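Long-range contacts in transcription factor tau 138 kDa subunit (Saccharomyces cerevisiae, PDB 5AIM), which forms part of the TFIIIC complex, which binds intragenic promoter elements of tRNA and 5S RNA genes and assembles TFIIIB for RNA polymerase III recruitment: residues 65-69 / 80-84; 17-21 / 38-43. One frame throughout, in Å; residues are numbered along the deposited sequence.

Contact 1: 65-69 / 80-84; sequences EKLGA and IFLPT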
loop_
_atom_site.group_PDB
_atom_site.type_symbol
_atom_site.label_atom_id
_atom_site.label_comp_id
_atom_site.label_asym_id
_atom_site.label_seq_id
_atom_site.Cartn_x
_atom_site.Cartn_y
_atom_site.Cartn_z
ATOM N N GLU A 65 -6.177 -3.467 -9.736
ATOM C CA GLU A 65 -7.193 -3.960 -8.801
ATOM C C GLU A 65 -6.669 -5.013 -7.817
ATOM O O GLU A 65 -7.448 -5.754 -7.215
ATOM C CB GLU A 65 -8.434 -4.464 -9.551
ATOM C CG GLU A 65 -9.015 -3.426 -10.504
ATOM C CD GLU A 65 -10.312 -3.867 -11.157
ATOM O OE1 GLU A 65 -10.814 -4.963 -10.829
ATOM O OE2 GLU A 65 -10.832 -3.110 -12.003
ATOM N N LYS A 66 -5.353 -5.059 -7.640
ATOM C CA LYS A 66 -4.752 -5.878 -6.589
ATOM C C LYS A 66 -4.999 -5.230 -5.234
ATOM O O LYS A 66 -5.015 -5.904 -4.201
ATOM C CB LYS A 66 -3.255 -6.036 -6.831
ATOM C CG LYS A 66 -2.938 -6.823 -8.090
ATOM C CD LYS A 66 -1.443 -6.952 -8.290
ATOM C CE LYS A 66 -1.097 -7.976 -9.357
ATOM N NZ LYS A 66 -1.502 -7.548 -10.725
ATOM N N LEU A 67 -5.182 -3.913 -5.254
ATOM C CA LEU A 67 -5.555 -3.151 -4.067
ATOM C C LEU A 67 -6.760 -2.299 -4.375
ATOM O O LEU A 67 -6.895 -1.791 -5.481
ATOM C CB LEU A 67 -4.428 -2.218 -3.643
ATOM C CG LEU A 67 -3.118 -2.844 -3.180
ATOM C CD1 LEU A 67 -2.102 -1.738 -2.927
ATOM C CD2 LEU A 67 -3.332 -3.688 -1.933
ATOM N N GLY A 68 -7.628 -2.143 -3.383
ATOM C CA GLY A 68 -8.668 -1.132 -3.428
ATOM C C GLY A 68 -8.114 0.149 -2.842
ATOM O O GLY A 68 -7.196 0.113 -2.010
ATOM N N ALA A 69 -8.681 1.277 -3.266
ATOM C CA ALA A 69 -8.259 2.582 -2.783
ATOM C C ALA A 69 -9.428 3.552 -2.730
ATOM O O ALA A 69 -10.273 3.566 -3.621
ATOM C CB ALA A 69 -7.147 3.138 -3.659
ATOM N N ILE A 80 -5.792 2.486 1.372
ATOM C CA ILE A 80 -5.638 1.317 0.514
ATOM C C ILE A 80 -6.021 0.075 1.303
ATOM O O ILE A 80 -5.902 0.037 2.542
ATOM C CB ILE A 80 -4.216 1.170 -0.086
ATOM C CG1 ILE A 80 -3.140 1.150 1.003
ATOM C CG2 ILE A 80 -3.966 2.284 -1.101
ATOM C CD1 ILE A 80 -1.789 0.653 0.500
ATOM N N PHE A 81 -6.519 -0.927 0.589
ATOM C CA PHE A 81 -6.970 -2.139 1.248
ATOM C C PHE A 81 -6.927 -3.348 0.328
ATOM O O PHE A 81 -7.019 -3.220 -0.884
ATOM C CB PHE A 81 -8.379 -1.945 1.838
ATOM C CG PHE A 81 -9.394 -1.419 0.863
ATOM C CD1 PHE A 81 -9.527 -0.058 0.653
ATOM C CD2 PHE A 81 -10.235 -2.279 0.181
ATOM C CE1 PHE A 81 -10.468 0.433 -0.231
ATOM C CE2 PHE A 81 -11.177 -1.796 -0.705
ATOM C CZ PHE A 81 -11.295 -0.437 -0.910
ATOM N N LEU A 82 -6.758 -4.523 0.924
ATOM C CA LEU A 82 -6.930 -5.766 0.189
ATOM C C LEU A 82 -8.402 -5.857 -0.201
ATOM O O LEU A 82 -9.276 -5.704 0.653
ATOM C CB LEU A 82 -6.517 -6.960 1.046
ATOM C CG LEU A 82 -5.035 -7.004 1.418
ATOM C CD1 LEU A 82 -4.727 -8.163 2.360
ATOM C CD2 LEU A 82 -4.158 -7.112 0.175
ATOM N N PRO A 83 -8.691 -6.075 -1.492
ATOM C CA PRO A 83 -10.077 -5.962 -1.965
ATOM C C PRO A 83 -11.095 -6.822 -1.221
ATOM O O PRO A 83 -12.275 -6.464 -1.221
ATOM C CB PRO A 83 -9.979 -6.421 -3.420
ATOM C CG PRO A 83 -8.596 -6.087 -3.820
ATOM C CD PRO A 83 -7.756 -6.324 -2.605
ATOM N N THR A 84 -10.661 -7.917 -0.600
ATOM C CA THR A 84 -11.587 -8.837 0.059
ATOM C C THR A 84 -11.588 -8.723 1.586
ATOM O O THR A 84 -12.177 -9.558 2.266
ATOM C CB THR A 84 -11.270 -10.296 -0.309
ATOM O OG1 THR A 84 -9.985 -10.653 0.215
ATOM C CG2 THR A 84 -11.278 -10.483 -1.821
#
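Glu-65, with positive phi, ends the preceding helix in a Schellman motif and turns the chain toward the wing hairpin of this winged-helix domain. Glu-65 O lies 3.6 Å from Pro-83 CG, and Lys-66 O is 3.2 Å from Pro-83 CD, so the proline ring fills the corner beside the turn. At Leu-67 the side chain joins the apolar side, CD1 4.2 Å from Ile-80 CD1 and CD2 4.1 Å from Leu-82 CD2. Gly-68 forms the antiparallel hydrogen-bonded pair with Phe-81: Gly-68 N to Phe-81 O is 2.8 Å, Phe-81 N to Gly-68 O 2.9 Å. The Phe-81 ring folds over Gly-68, whose CA sits 3.8 Å from the ring centroid in a CH-pi contact; a CB here would clash with the ring. Ala-69 faces Ile-80 in the non-hydrogen-bonded pair, CB to CG2 4.2 Å. Beyond the hairpin, Ile-80 bonds through its backbone to Ala-29 of strand 28-30, Leu-67 and Ala-69 pack on helix 52-63, and Leu-82 rests against helix 5-24.

Contact 2: 17-21 / 38-43; sequences AILKV and SVSKYM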
loop_
_atom_site.group_PDB
_atom_site.type_symbol
_atom_site.label_atom_id
_atom_site.label_comp_id
_atom_site.label_asym_id
_atom_site.label_seq_id
_atom_site.Cartn_x
_atom_site.Cartn_y
_atom_site.Cartn_z
ATOM N N ALA A 17 6.291 -7.015 -1.978
ATOM C CA ALA A 17 6.474 -6.474 -0.623
ATOM C C ALA A 17 5.223 -5.744 -0.134
ATOM O O ALA A 17 4.766 -5.948 0.998
ATOM C CB ALA A 17 7.670 -5.544 -0.576
ATOM N N ILE A 18 4.679 -4.873 -0.974
ATOM C CA ILE A 18 3.455 -4.152 -0.621
ATOM C C ILE A 18 2.346 -5.140 -0.267
ATOM O O ILE A 18 1.649 -4.985 0.747
ATOM C CB ILE A 18 3.013 -3.247 -1.786
ATOM C CG1 ILE A 18 3.999 -2.091 -1.941
ATOM C CG2 ILE A 18 1.617 -2.688 -1.566
ATOM C CD1 ILE A 18 3.940 -1.415 -3.300
ATOM N N LEU A 19 2.184 -6.163 -1.096
ATOM C CA LEU A 19 1.164 -7.172 -0.827
ATOM C C LEU A 19 1.376 -7.914 0.507
ATOM O O LEU A 19 0.428 -8.082 1.311
ATOM C CB LEU A 19 1.124 -8.165 -1.987
ATOM C CG LEU A 19 -0.066 -9.112 -2.040
ATOM C CD1 LEU A 19 -1.353 -8.345 -2.254
ATOM C CD2 LEU A 19 0.130 -10.112 -3.159
ATOM N N LYS A 20 2.605 -8.373 0.742
ATOM C CA LYS A 20 2.903 -9.083 1.994
ATOM C C LYS A 20 2.690 -8.196 3.230
ATOM O O LYS A 20 2.126 -8.632 4.248
ATOM C CB LYS A 20 4.330 -9.652 1.978
ATOM C CG LYS A 20 4.792 -10.299 3.287
ATOM C CD LYS A 20 3.918 -11.464 3.720
ATOM C CE LYS A 20 4.257 -12.733 2.963
ATOM N NZ LYS A 20 3.284 -13.814 3.279
ATOM N N VAL A 21 3.143 -6.950 3.135
ATOM C CA VAL A 21 2.954 -6.006 4.231
ATOM C C VAL A 21 1.467 -5.757 4.463
ATOM O O VAL A 21 1.012 -5.762 5.608
ATOM C CB VAL A 21 3.711 -4.693 3.969
ATOM C CG1 VAL A 21 3.302 -3.611 4.946
ATOM C CG2 VAL A 21 5.205 -4.940 4.043
ATOM N N SER A 38 6.914 0.766 6.901
ATOM C CA SER A 38 6.710 -0.685 7.010
ATOM C C SER A 38 7.200 -1.433 5.762
ATOM O O SER A 38 7.885 -2.469 5.884
ATOM C CB SER A 38 5.252 -1.053 7.281
ATOM O OG SER A 38 4.849 -0.649 8.578
ATOM N N VAL A 39 6.861 -0.941 4.573
ATOM C CA VAL A 39 7.368 -1.584 3.353
ATOM C C VAL A 39 8.899 -1.560 3.311
ATOM O O VAL A 39 9.541 -2.571 2.985
ATOM C CB VAL A 39 6.785 -0.954 2.071
ATOM C CG1 VAL A 39 7.422 -1.566 0.814
ATOM C CG2 VAL A 39 5.281 -1.145 2.038
ATOM N N SER A 40 9.494 -0.419 3.651
ATOM C CA SER A 40 10.953 -0.312 3.658
ATOM C C SER A 40 11.578 -1.310 4.628
ATOM O O SER A 40 12.539 -2.010 4.280
ATOM C CB SER A 40 11.391 1.111 4.009
ATOM O OG SER A 40 11.079 2.009 2.961
ATOM N N LYS A 41 11.045 -1.396 5.843
ATOM C CA LYS A 41 11.583 -2.322 6.836
ATOM C C LYS A 41 11.405 -3.780 6.417
ATOM O O LYS A 41 12.308 -4.593 6.608
ATOM C CB LYS A 41 10.953 -2.069 8.208
ATOM C CG LYS A 41 11.477 -0.811 8.887
ATOM C CD LYS A 41 10.450 -0.238 9.835
ATOM C CE LYS A 41 11.021 0.861 10.716
ATOM N NZ LYS A 41 10.046 1.277 11.765
ATOM N N TYR A 42 10.258 -4.114 5.836
ATOM C CA TYR A 42 10.056 -5.467 5.310
ATOM C C TYR A 42 11.134 -5.852 4.279
ATOM O O TYR A 42 11.645 -6.976 4.289
ATOM C CB TYR A 42 8.663 -5.616 4.687
ATOM C CG TYR A 42 8.526 -6.930 3.964
ATOM C CD1 TYR A 42 8.229 -8.099 4.648
ATOM C CD2 TYR A 42 8.738 -7.009 2.600
ATOM C CE1 TYR A 42 8.138 -9.314 3.985
ATOM C CE2 TYR A 42 8.645 -8.206 1.928
ATOM C CZ TYR A 42 8.345 -9.358 2.620
ATOM O OH TYR A 42 8.253 -10.550 1.942
ATOM N N MET A 43 11.496 -4.904 3.422
ATOM C CA MET A 43 12.445 -5.175 2.347
ATOM C C MET A 43 13.893 -5.069 2.807
ATOM O O MET A 43 14.804 -5.357 2.037
ATOM C CB MET A 43 12.208 -4.220 1.178
ATOM C CG MET A 43 10.843 -4.374 0.526
ATOM S SD MET A 43 10.673 -3.407 -0.984
ATOM C CE MET A 43 11.674 -4.352 -2.121
#
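Helices 5-24 and 33-43, the first two of the winged-helix domain, cross here at a steep angle: the axes of 17-21 and 38-43 make 106° and approach to 9.4 Å. Contact between them is by side-chain packing, and the nearest pair of CA atoms is Ile-18 CA and Val-39 CA, 6.1 Å apart. Ala-17 and Val-21, one helical turn apart, both point at the second helix and supply most of the area that 17-21 buries against 38-43. The small Ala-17 lets several partners close in, its CB lying 4.2 Å from Val-39 CG1 and 3.6 Å from Met-43 CG. Val-21 packs nearer the start of 38-43, with its CG1 4.0 Å from Ser-38 CB and CG2 4.3 Å from Val-39 CG2. The CA-CB bond of Ile-18 points away from 38-43; its side chain packs on helix 52-63 and on Phe-35, an earlier residue of helix 33-43, yet Ile-18 CG1 still comes within 4.3 Å of Val-39 CG2.

The Tyr-42 side chain covers the more exposed side with apolar contacts. It loses more area to the partner segment than any other residue here, lying along the first helix beside Ala-17, Lys-20 and Val-21. Val-21 CG2 is 3.6 Å from Tyr-42 CB, and Ala-17 CB is 3.7 Å from Tyr-42 CD2. The aliphatic stem of Lys-20 lies beside the ring, its CG 3.6 Å from Tyr-42 CE1 while NZ leads off away from 38-43.

Contacts 1 and 2 lie on opposite sides of the chain's centre, their own centres about 16 Å apart, and follow one another along the sequence: the helix pair 17-21/38-43 is complete before the hairpin pair 65-69/80-84 begins. Helix 5-24 joins them. Leu-19, out of reach of 38-43, meets Leu-82, just after strand 78-81, with Leu-19 CD1 3.9 Å from Leu-82 CD2; Ile-18 CG2 packs 4.1 Å from Leu-67 CD1. Ile-18 thus touches both Val-39 and Leu-67, just before strand 68-71. Through Ile-18, Leu-67 and helix 52-63, which packs against both, the apolar packing is continuous from the helix pair to the base of the wing in this central extended winged-helix domain.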